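Local structure of acyl-CoA hydrolase (Bacillus halodurans, 1VPM) at residues A[21-34]-A[49-63]. The protein probably hydrolyses the thioester bond of long-chain fatty acyl-CoA molecules, and binds coenzyme A. Sequence-based numbering, arbitrary orientation.
Sequences RSRTIQTRLVLPPD and YIDEIAALTAMKHAN
Strand 24-29 and helix 49-62 run nearly antiparallel, at 152°, their axes approaching to 8.5 Å, with Ser22 beside His61 at the helix's C-terminal end. The example illustrates how polar side chains can bridge strand and helix at both ends while Ile53 and Thr24 pack between; the strand, outermost in its own chain's sheet, also bonds to the second subunit. Arg28 folds back over Tyr49: its CG sits above the ring centre, 3.9 Å from the centroid, in a CH-pi contact. Bends at chi2 and chi3 curl the chain along the ring, bringing Arg28 CZ 3.5 Å from Tyr49 CE1 with the guanidinium tilted 36° from the ring plane. From there Arg28 NH1 forms a bent salt bridge to Glu52 OE1 (3.2 Å) in the conformer given, on the syn side but tilted from the carboxylate plane. With an alanine here, Glu52 is likely to lose this charged mate and the Tyr49 ring the cover of one face. At the ring's edge, a water accepts from Tyr49 OH and donates to Leu29 O. Midway, Ile53 pushes CD1 against the strand backbone, 3.2 Å from Thr24 O. Lys60, bent at chi3 (75°), delivers NZ to both Thr24 OG1 (3.1 Å) and Arg23 O (3.2 Å). Arg21 reaches past the helix end, where NH2 makes a nearly straight bond to Asn63 OD1 (3.0 Å); Asn63 ND2 bonds Leu111 O of the second subunit. Leu88 of strand 85-95 also packs on Tyr49 and Ile53. Long helix 43-62 against a five-stranded antiparallel sheet is the hotdog fold of this acyl-CoA hydrolase family.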
ATOM      1  N   ARG A  21      30.286  -8.019  -3.173  1.00 28.61           N
ATOM      2  CA  ARG A  21      29.935  -6.769  -2.454  1.00 29.37           C
ATOM      3  C   ARG A  21      28.505  -6.336  -2.779  1.00 28.12           C
ATOM      4  O   ARG A  21      27.844  -5.767  -1.961  1.00 30.48           O
ATOM      5  CB  ARG A  21      30.926  -5.612  -2.801  1.00 28.47           C
ATOM      6  CG  ARG A  21      30.566  -4.131  -2.349  1.00 33.51           C
ATOM      7  CD  ARG A  21      31.300  -2.937  -3.193  1.00 31.58           C
ATOM      8  NE  ARG A  21      31.254  -1.637  -2.497  1.00 28.29           N
ATOM      9  CZ  ARG A  21      32.020  -1.321  -1.470  1.00 36.81           C
ATOM     10  NH1 ARG A  21      32.899  -2.192  -0.991  1.00 38.57           N
ATOM     11  NH2 ARG A  21      31.909  -0.140  -0.887  1.00 29.17           N
ATOM     12  N   SER A  22      28.085  -6.562  -4.020  1.00 26.64           N
ATOM     13  CA  SER A  22      26.818  -6.043  -4.544  1.00 26.92           C
ATOM     14  C   SER A  22      25.670  -7.038  -4.281  1.00 27.48           C
ATOM     15  O   SER A  22      24.485  -6.662  -4.329  1.00 25.38           O
ATOM     16  CB  SER A  22      26.969  -5.815  -6.077  1.00 21.98           C
ATOM     17  OG  SER A  22      26.954  -7.059  -6.864  1.00 25.95           O
ATOM     18  N   ARG A  23      26.009  -8.307  -4.014  1.00 23.61           N
ATOM     19  CA  ARG A  23      25.000  -9.372  -4.120  1.00 24.52           C
ATOM     20  C   ARG A  23      23.926  -9.181  -3.066  1.00 27.71           C
ATOM     21  O   ARG A  23      24.220  -8.914  -1.908  1.00 25.87           O
ATOM     22  CB  ARG A  23      25.656 -10.746  -4.066  1.00 26.50           C
ATOM     23  CG  ARG A  23      24.629 -11.879  -4.267  0.65 32.64           C
ATOM     24  CD  ARG A  23      25.312 -13.215  -4.509  0.65 31.51           C
ATOM     25  NE  ARG A  23      25.956 -13.634  -3.277  0.65 28.74           N
ATOM     26  CZ  ARG A  23      25.344 -14.223  -2.257  0.65 37.70           C
ATOM     27  NH1 ARG A  23      24.041 -14.497  -2.301  0.65 39.94           N
ATOM     28  NH2 ARG A  23      26.048 -14.543  -1.173  0.65 37.03           N
ATOM     29  N   THR A  24      22.660  -9.276  -3.478  1.00 25.02           N
ATOM     30  CA  THR A  24      21.555  -8.990  -2.629  1.00 23.55           C
ATOM     31  C   THR A  24      20.466 -10.021  -2.828  1.00 25.51           C
ATOM     32  O   THR A  24      20.211 -10.485  -3.909  1.00 26.15           O
ATOM     33  CB  THR A  24      20.960  -7.596  -2.888  1.00 23.38           C
ATOM     34  OG1 THR A  24      22.025  -6.630  -2.903  1.00 26.84           O
ATOM     35  CG2 THR A  24      19.861  -7.184  -1.899  1.00 30.94           C
ATOM     36  N   ILE A  25      19.886 -10.400  -1.710  1.00 25.94           N
ATOM     37  CA  ILE A  25      18.756 -11.344  -1.674  1.00 28.88           C
ATOM     38  C   ILE A  25      17.506 -10.714  -1.082  1.00 27.07           C
ATOM     39  O   ILE A  25      17.530  -9.951  -0.071  1.00 26.77           O
ATOM     40  CB  ILE A  25      19.131 -12.615  -0.914  1.00 28.41           C
ATOM     41  CG1 ILE A  25      20.148 -13.421  -1.763  1.00 32.74           C
ATOM     42  CG2 ILE A  25      17.835 -13.457  -0.570  1.00 28.12           C
ATOM     43  CD1 ILE A  25      20.918 -14.336  -0.949  1.00 42.19           C
ATOM     44  N   GLN A  26      16.367 -11.022  -1.698  1.00 26.40           N
ATOM     45  CA  GLN A  26      15.066 -10.630  -1.142  1.00 28.53           C
ATOM     46  C   GLN A  26      14.135 -11.836  -1.157  1.00 27.54           C
ATOM     47  O   GLN A  26      14.249 -12.719  -2.004  1.00 27.84           O
ATOM     48  CB  GLN A  26      14.481  -9.472  -1.960  1.00 33.91           C
ATOM     49  CG  GLN A  26      13.108  -9.013  -1.621  1.00 40.66           C
ATOM     50  CD  GLN A  26      12.896  -8.413  -0.208  1.00 48.17           C
ATOM     51  OE1 GLN A  26      13.380  -8.919   0.810  1.00 33.28           O
ATOM     52  NE2 GLN A  26      12.053  -7.369  -0.148  1.00 51.46           N
ATOM     53  N   THR A  27      13.218 -11.879  -0.178  1.00 26.33           N
ATOM     54  CA  THR A  27      12.152 -12.874  -0.176  1.00 25.31           C
ATOM     55  C   THR A  27      10.844 -12.144   0.071  1.00 28.52           C
ATOM     56  O   THR A  27      10.797 -11.267   0.919  1.00 29.69           O
ATOM     57  CB  THR A  27      12.326 -13.866   0.987  1.00 26.57           C
ATOM     58  OG1 THR A  27      13.677 -14.351   0.993  1.00 31.76           O
ATOM     59  CG2 THR A  27      11.352 -15.061   0.860  1.00 26.45           C
ATOM     60  N   ARG A  28       9.793 -12.514  -0.655  1.00 26.73           N
ATOM     61  CA  ARG A  28       8.491 -11.830  -0.524  1.00 28.60           C
ATOM     62  C   ARG A  28       7.397 -12.882  -0.498  1.00 25.82           C
ATOM     63  O   ARG A  28       7.408 -13.820  -1.274  1.00 26.50           O
ATOM     64  CB  ARG A  28       8.244 -10.967  -1.784  1.00 30.80           C
ATOM     65  CG  ARG A  28       9.288  -9.940  -2.148  1.00 39.19           C
ATOM     66  CD  ARG A  28       9.568  -9.044  -0.992  1.00 49.45           C
ATOM     67  NE  ARG A  28       8.494  -8.090  -0.819  1.00 47.56           N
ATOM     68  CZ  ARG A  28       8.570  -6.806  -1.163  1.00 59.70           C
ATOM     69  NH1 ARG A  28       9.691  -6.283  -1.691  1.00 60.26           N
ATOM     70  NH2 ARG A  28       7.510  -6.040  -0.973  1.00 57.22           N
ATOM     71  N   LEU A  29       6.417 -12.664   0.341  1.00 24.51           N
ATOM     72  CA  LEU A  29       5.266 -13.513   0.389  1.00 26.16           C
ATOM     73  C   LEU A  29       4.315 -13.079  -0.723  1.00 26.93           C
ATOM     74  O   LEU A  29       4.070 -11.878  -0.881  1.00 28.73           O
ATOM     75  CB  LEU A  29       4.625 -13.317   1.741  1.00 31.77           C
ATOM     76  CG  LEU A  29       3.524 -14.282   2.171  1.00 34.79           C
ATOM     77  CD1 LEU A  29       3.949 -15.727   2.029  1.00 35.29           C
ATOM     78  CD2 LEU A  29       3.139 -13.978   3.600  1.00 34.94           C
ATOM     79  N   VAL A  30       3.724 -14.034  -1.424  1.00 23.83           N
ATOM     80  CA  VAL A  30       2.717 -13.707  -2.470  1.00 26.22           C
ATOM     81  C   VAL A  30       1.353 -13.638  -1.799  1.00 25.25           C
ATOM     82  O   VAL A  30       0.876 -14.620  -1.145  1.00 25.07           O
ATOM     83  CB  VAL A  30       2.696 -14.715  -3.588  1.00 24.06           C
ATOM     84  CG1 VAL A  30       1.650 -14.330  -4.643  1.00 23.91           C
ATOM     85  CG2 VAL A  30       4.061 -14.789  -4.245  1.00 25.59           C
ATOM     86  N   LEU A  31       0.693 -12.477  -1.875  1.00 25.59           N
ATOM     87  CA  LEU A  31      -0.571 -12.318  -1.244  1.00 28.61           C
ATOM     88  C   LEU A  31      -1.694 -11.965  -2.222  1.00 30.69           C
ATOM     89  O   LEU A  31      -1.408 -11.600  -3.331  1.00 29.17           O
ATOM     90  CB  LEU A  31      -0.464 -11.227  -0.196  1.00 27.37           C
ATOM     91  CG  LEU A  31       0.409 -11.729   0.987  1.00 37.38           C
ATOM     92  CD1 LEU A  31       0.767 -10.583   1.841  1.00 33.83           C
ATOM     93  CD2 LEU A  31      -0.237 -12.822   1.825  1.00 39.57           C
ATOM     94  N   PRO A  32      -2.960 -12.097  -1.791  1.00 31.48           N
ATOM     95  CA  PRO A  32      -4.107 -11.865  -2.722  1.00 34.15           C
ATOM     96  C   PRO A  32      -4.120 -10.572  -3.544  1.00 34.92           C
ATOM     97  O   PRO A  32      -4.493 -10.613  -4.716  1.00 36.27           O
ATOM     98  CB  PRO A  32      -5.310 -11.998  -1.808  1.00 35.95           C
ATOM     99  CG  PRO A  32      -4.841 -12.997  -0.758  1.00 36.13           C
ATOM    100  CD  PRO A  32      -3.444 -12.540  -0.465  1.00 33.76           C
ATOM    101  N   PRO A  33      -3.672  -9.441  -2.981  1.00 32.90           N
ATOM    102  CA  PRO A  33      -3.596  -8.206  -3.794  1.00 34.36           C
ATOM    103  C   PRO A  33      -2.643  -8.243  -4.977  1.00 34.87           C
ATOM    104  O   PRO A  33      -2.735  -7.385  -5.834  1.00 36.10           O
ATOM    105  CB  PRO A  33      -3.089  -7.150  -2.794  1.00 36.27           C
ATOM    106  CG  PRO A  33      -3.312  -7.716  -1.466  1.00 36.63           C
ATOM    107  CD  PRO A  33      -3.271  -9.200  -1.582  1.00 31.52           C
ATOM    108  N   ASP A  34      -1.700  -9.195  -4.945  1.00 28.04           N
ATOM    109  CA  ASP A  34      -0.631  -9.371  -5.910  1.00 29.08           C
ATOM    110  C   ASP A  34      -1.015 -10.277  -7.077  1.00 26.69           C
ATOM    111  O   ASP A  34      -0.190 -10.427  -7.974  1.00 27.08           O
ATOM    112  CB  ASP A  34       0.561 -10.066  -5.226  1.00 29.80           C
ATOM    113  CG  ASP A  34       1.082  -9.352  -4.020  1.00 39.44           C
ATOM    114  OD1 ASP A  34       0.929  -8.127  -3.973  1.00 39.45           O
ATOM    115  OD2 ASP A  34       1.688 -10.027  -3.137  1.00 35.14           O
ATOM    116  N   TYR A  49       9.524  -6.185  -8.210  1.00 24.17           N
ATOM    117  CA  TYR A  49      10.499  -6.791  -7.274  1.00 25.41           C
ATOM    118  C   TYR A  49      11.870  -6.970  -7.883  1.00 21.27           C
ATOM    119  O   TYR A  49      12.897  -6.741  -7.205  1.00 20.99           O
ATOM    120  CB  TYR A  49      10.017  -8.126  -6.760  1.00 24.76           C
ATOM    121  CG  TYR A  49       8.759  -8.111  -5.955  1.00 25.64           C
ATOM    122  CD1 TYR A  49       8.403  -7.026  -5.180  1.00 28.53           C
ATOM    123  CD2 TYR A  49       7.978  -9.276  -5.894  1.00 30.56           C
ATOM    124  CE1 TYR A  49       7.253  -7.073  -4.403  1.00 34.62           C
ATOM    125  CE2 TYR A  49       6.878  -9.337  -5.095  1.00 31.25           C
ATOM    126  CZ  TYR A  49       6.503  -8.227  -4.392  1.00 38.42           C
ATOM    127  OH  TYR A  49       5.390  -8.285  -3.603  1.00 40.90           O
ATOM    128  N   ILE A  50      11.940  -7.299  -9.178  1.00 22.24           N
ATOM    129  CA  ILE A  50      13.194  -7.417  -9.906  1.00 23.64           C
ATOM    130  C   ILE A  50      13.948  -6.065  -9.933  1.00 23.62           C
ATOM    131  O   ILE A  50      15.138  -6.003  -9.642  1.00 22.88           O
ATOM    132  CB  ILE A  50      12.938  -7.917 -11.346  1.00 23.17           C
ATOM    133  CG1 ILE A  50      12.618  -9.408 -11.381  1.00 24.57           C
ATOM    134  CG2 ILE A  50      14.130  -7.652 -12.295  1.00 23.45           C
ATOM    135  CD1 ILE A  50      12.042  -9.852 -12.652  1.00 23.02           C
ATOM    136  N   ASP A  51      13.247  -4.984 -10.241  1.00 23.70           N
ATOM    137  CA  ASP A  51      13.891  -3.659 -10.250  1.00 23.71           C
ATOM    138  C   ASP A  51      14.298  -3.254  -8.842  1.00 23.45           C
ATOM    139  O   ASP A  51      15.352  -2.650  -8.675  1.00 24.59           O
ATOM    140  CB  ASP A  51      12.958  -2.610 -10.802  1.00 22.22           C
ATOM    141  CG  ASP A  51      13.652  -1.289 -11.016  1.00 26.03           C
ATOM    142  OD1 ASP A  51      14.438  -1.263 -12.016  1.00 26.13           O
ATOM    143  OD2 ASP A  51      13.410  -0.318 -10.240  1.00 26.01           O
ATOM    144  N   GLU A  52      13.511  -3.579  -7.826  1.00 24.36           N
ATOM    145  CA  GLU A  52      13.829  -3.223  -6.438  1.00 25.50           C
ATOM    146  C   GLU A  52      15.148  -3.837  -6.057  1.00 23.49           C
ATOM    147  O   GLU A  52      16.023  -3.165  -5.467  1.00 22.12           O
ATOM    148  CB  GLU A  52      12.709  -3.716  -5.498  0.65 26.40           C
ATOM    149  CG  GLU A  52      12.810  -3.253  -4.094  0.65 33.75           C
ATOM    150  CD  GLU A  52      11.697  -3.801  -3.195  0.65 31.11           C
ATOM    151  OE1 GLU A  52      10.537  -3.951  -3.669  0.65 42.84           O
ATOM    152  OE2 GLU A  52      12.030  -4.084  -2.034  0.65 35.52           O
ATOM    153  N   ILE A  53      15.307  -5.120  -6.363  1.00 22.27           N
ATOM    154  CA  ILE A  53      16.534  -5.818  -5.951  1.00 24.33           C
ATOM    155  C   ILE A  53      17.688  -5.304  -6.820  1.00 23.02           C
ATOM    156  O   ILE A  53      18.811  -5.176  -6.363  1.00 23.08           O
ATOM    157  CB  ILE A  53      16.394  -7.336  -5.923  1.00 27.38           C
ATOM    158  CG1 ILE A  53      17.551  -7.977  -5.136  1.00 33.21           C
ATOM    159  CG2 ILE A  53      16.277  -7.930  -7.201  1.00 25.91           C
ATOM    160  CD1 ILE A  53      17.339  -9.392  -4.781  1.00 33.32           C
ATOM    161  N   ALA A  54      17.428  -4.977  -8.063  1.00 22.50           N
ATOM    162  CA  ALA A  54      18.486  -4.444  -8.898  1.00 23.08           C
ATOM    163  C   ALA A  54      19.010  -3.104  -8.433  1.00 22.98           C
ATOM    164  O   ALA A  54      20.213  -2.847  -8.527  1.00 22.04           O
ATOM    165  CB  ALA A  54      18.043  -4.387 -10.345  1.00 25.19           C
ATOM    166  N   ALA A  55      18.114  -2.238  -8.004  1.00 21.28           N
ATOM    167  CA  ALA A  55      18.450  -0.923  -7.450  1.00 23.12           C
ATOM    168  C   ALA A  55      19.301  -1.106  -6.208  1.00 23.98           C
ATOM    169  O   ALA A  55      20.312  -0.420  -6.054  1.00 21.74           O
ATOM    170  CB  ALA A  55      17.224  -0.155  -7.118  1.00 23.51           C
ATOM    171  N   LEU A  56      18.888  -2.001  -5.301  1.00 21.78           N
ATOM    172  CA  LEU A  56      19.681  -2.265  -4.112  1.00 21.83           C
ATOM    173  C   LEU A  56      21.085  -2.754  -4.430  1.00 20.79           C
ATOM    174  O   LEU A  56      22.077  -2.264  -3.860  1.00 21.28           O
ATOM    175  CB  LEU A  56      18.952  -3.247  -3.169  1.00 23.03           C
ATOM    176  CG  LEU A  56      17.771  -2.731  -2.347  1.00 27.10           C
ATOM    177  CD1 LEU A  56      16.941  -3.888  -1.874  1.00 25.82           C
ATOM    178  CD2 LEU A  56      18.266  -1.889  -1.168  1.00 28.67           C
ATOM    179  N   THR A  57      21.149  -3.701  -5.332  1.00 21.47           N
ATOM    180  CA  THR A  57      22.414  -4.245  -5.812  1.00 22.39           C
ATOM    181  C   THR A  57      23.362  -3.168  -6.371  1.00 21.62           C
ATOM    182  O   THR A  57      24.564  -3.088  -6.035  1.00 20.74           O
ATOM    183  CB  THR A  57      22.116  -5.339  -6.820  1.00 22.21           C
ATOM    184  OG1 THR A  57      21.299  -6.359  -6.162  1.00 24.86           O
ATOM    185  CG2 THR A  57      23.390  -5.958  -7.374  1.00 25.28           C
ATOM    186  N   ALA A  58      22.814  -2.328  -7.242  1.00 21.90           N
ATOM    187  CA  ALA A  58      23.597  -1.309  -7.910  1.00 21.56           C
ATOM    188  C   ALA A  58      24.015  -0.223  -6.913  1.00 21.46           C
ATOM    189  O   ALA A  58      25.128   0.273  -6.957  1.00 20.95           O
ATOM    190  CB  ALA A  58      22.764  -0.719  -9.061  1.00 23.11           C
HETATM  191  N   MSE A  59      23.138   0.108  -5.965  1.00 21.68           N
HETATM  192  CA  MSE A  59      23.479   1.088  -4.931  1.00 24.32           C
HETATM  193  C   MSE A  59      24.631   0.582  -4.050  1.00 23.93           C
HETATM  194  O   MSE A  59      25.540   1.344  -3.677  1.00 22.75           O
HETATM  195  CB  MSE A  59      22.261   1.461  -4.098  1.00 24.31           C
HETATM  196  CG  MSE A  59      21.274   2.243  -4.933  1.00 21.67           C
HETATM  197 SE   MSE A  59      19.622   2.454  -3.811  1.00 40.64          SE
HETATM  198  CE  MSE A  59      20.346   3.716  -2.663  1.00 35.06           C
ATOM    199  N   LYS A  60      24.613  -0.697  -3.748  1.00 20.20           N
ATOM    200  CA  LYS A  60      25.698  -1.311  -2.979  1.00 23.88           C
ATOM    201  C   LYS A  60      27.013  -1.310  -3.714  1.00 24.57           C
ATOM    202  O   LYS A  60      28.080  -1.134  -3.087  1.00 25.23           O
ATOM    203  CB  LYS A  60      25.357  -2.755  -2.568  1.00 25.65           C
ATOM    204  CG  LYS A  60      24.444  -2.808  -1.430  1.00 30.44           C
ATOM    205  CD  LYS A  60      23.696  -4.135  -1.264  1.00 35.08           C
ATOM    206  CE  LYS A  60      24.462  -5.268  -0.727  1.00 46.23           C
ATOM    207  NZ  LYS A  60      23.465  -6.274  -0.204  1.00 35.34           N
ATOM    208  N   HIS A  61      26.962  -1.531  -5.029  1.00 22.38           N
ATOM    209  CA  HIS A  61      28.206  -1.549  -5.812  1.00 23.41           C
ATOM    210  C   HIS A  61      28.805  -0.166  -5.955  1.00 22.94           C
ATOM    211  O   HIS A  61      30.019  -0.012  -5.833  1.00 23.21           O
ATOM    212  CB  HIS A  61      27.982  -2.158  -7.185  1.00 19.75           C
ATOM    213  CG  HIS A  61      29.229  -2.266  -7.980  1.00 21.05           C
ATOM    214  ND1 HIS A  61      30.188  -3.218  -7.721  1.00 24.10           N
ATOM    215  CD2 HIS A  61      29.675  -1.525  -9.022  1.00 24.05           C
ATOM    216  CE1 HIS A  61      31.186  -3.039  -8.574  1.00 21.48           C
ATOM    217  NE2 HIS A  61      30.894  -2.037  -9.386  1.00 23.75           N
ATOM    218  N   ALA A  62      27.958   0.828  -6.193  1.00 22.13           N
ATOM    219  CA  ALA A  62      28.378   2.193  -6.543  1.00 22.51           C
ATOM    220  C   ALA A  62      28.362   3.184  -5.417  1.00 22.65           C
ATOM    221  O   ALA A  62      28.828   4.314  -5.580  1.00 22.51           O
ATOM    222  CB  ALA A  62      27.519   2.689  -7.639  1.00 24.11           C
ATOM    223  N   ASN A  63      27.765   2.792  -4.289  1.00 22.77           N
ATOM    224  CA  ASN A  63      27.540   3.694  -3.170  1.00 22.85           C
ATOM    225  C   ASN A  63      26.946   5.047  -3.615  1.00 21.90           C
ATOM    226  O   ASN A  63      27.437   6.122  -3.273  1.00 22.81           O
ATOM    227  CB  ASN A  63      28.827   3.853  -2.354  1.00 24.76           C
ATOM    228  CG  ASN A  63      29.295   2.543  -1.720  1.00 27.10           C
ATOM    229  OD1 ASN A  63      30.197   1.886  -2.231  1.00 25.95           O
ATOM    230  ND2 ASN A  63      28.646   2.139  -0.636  1.00 33.88           N
TER
HETATM  231  O   HOH W   1       4.051 -10.487  -3.365  1.00 36.09           O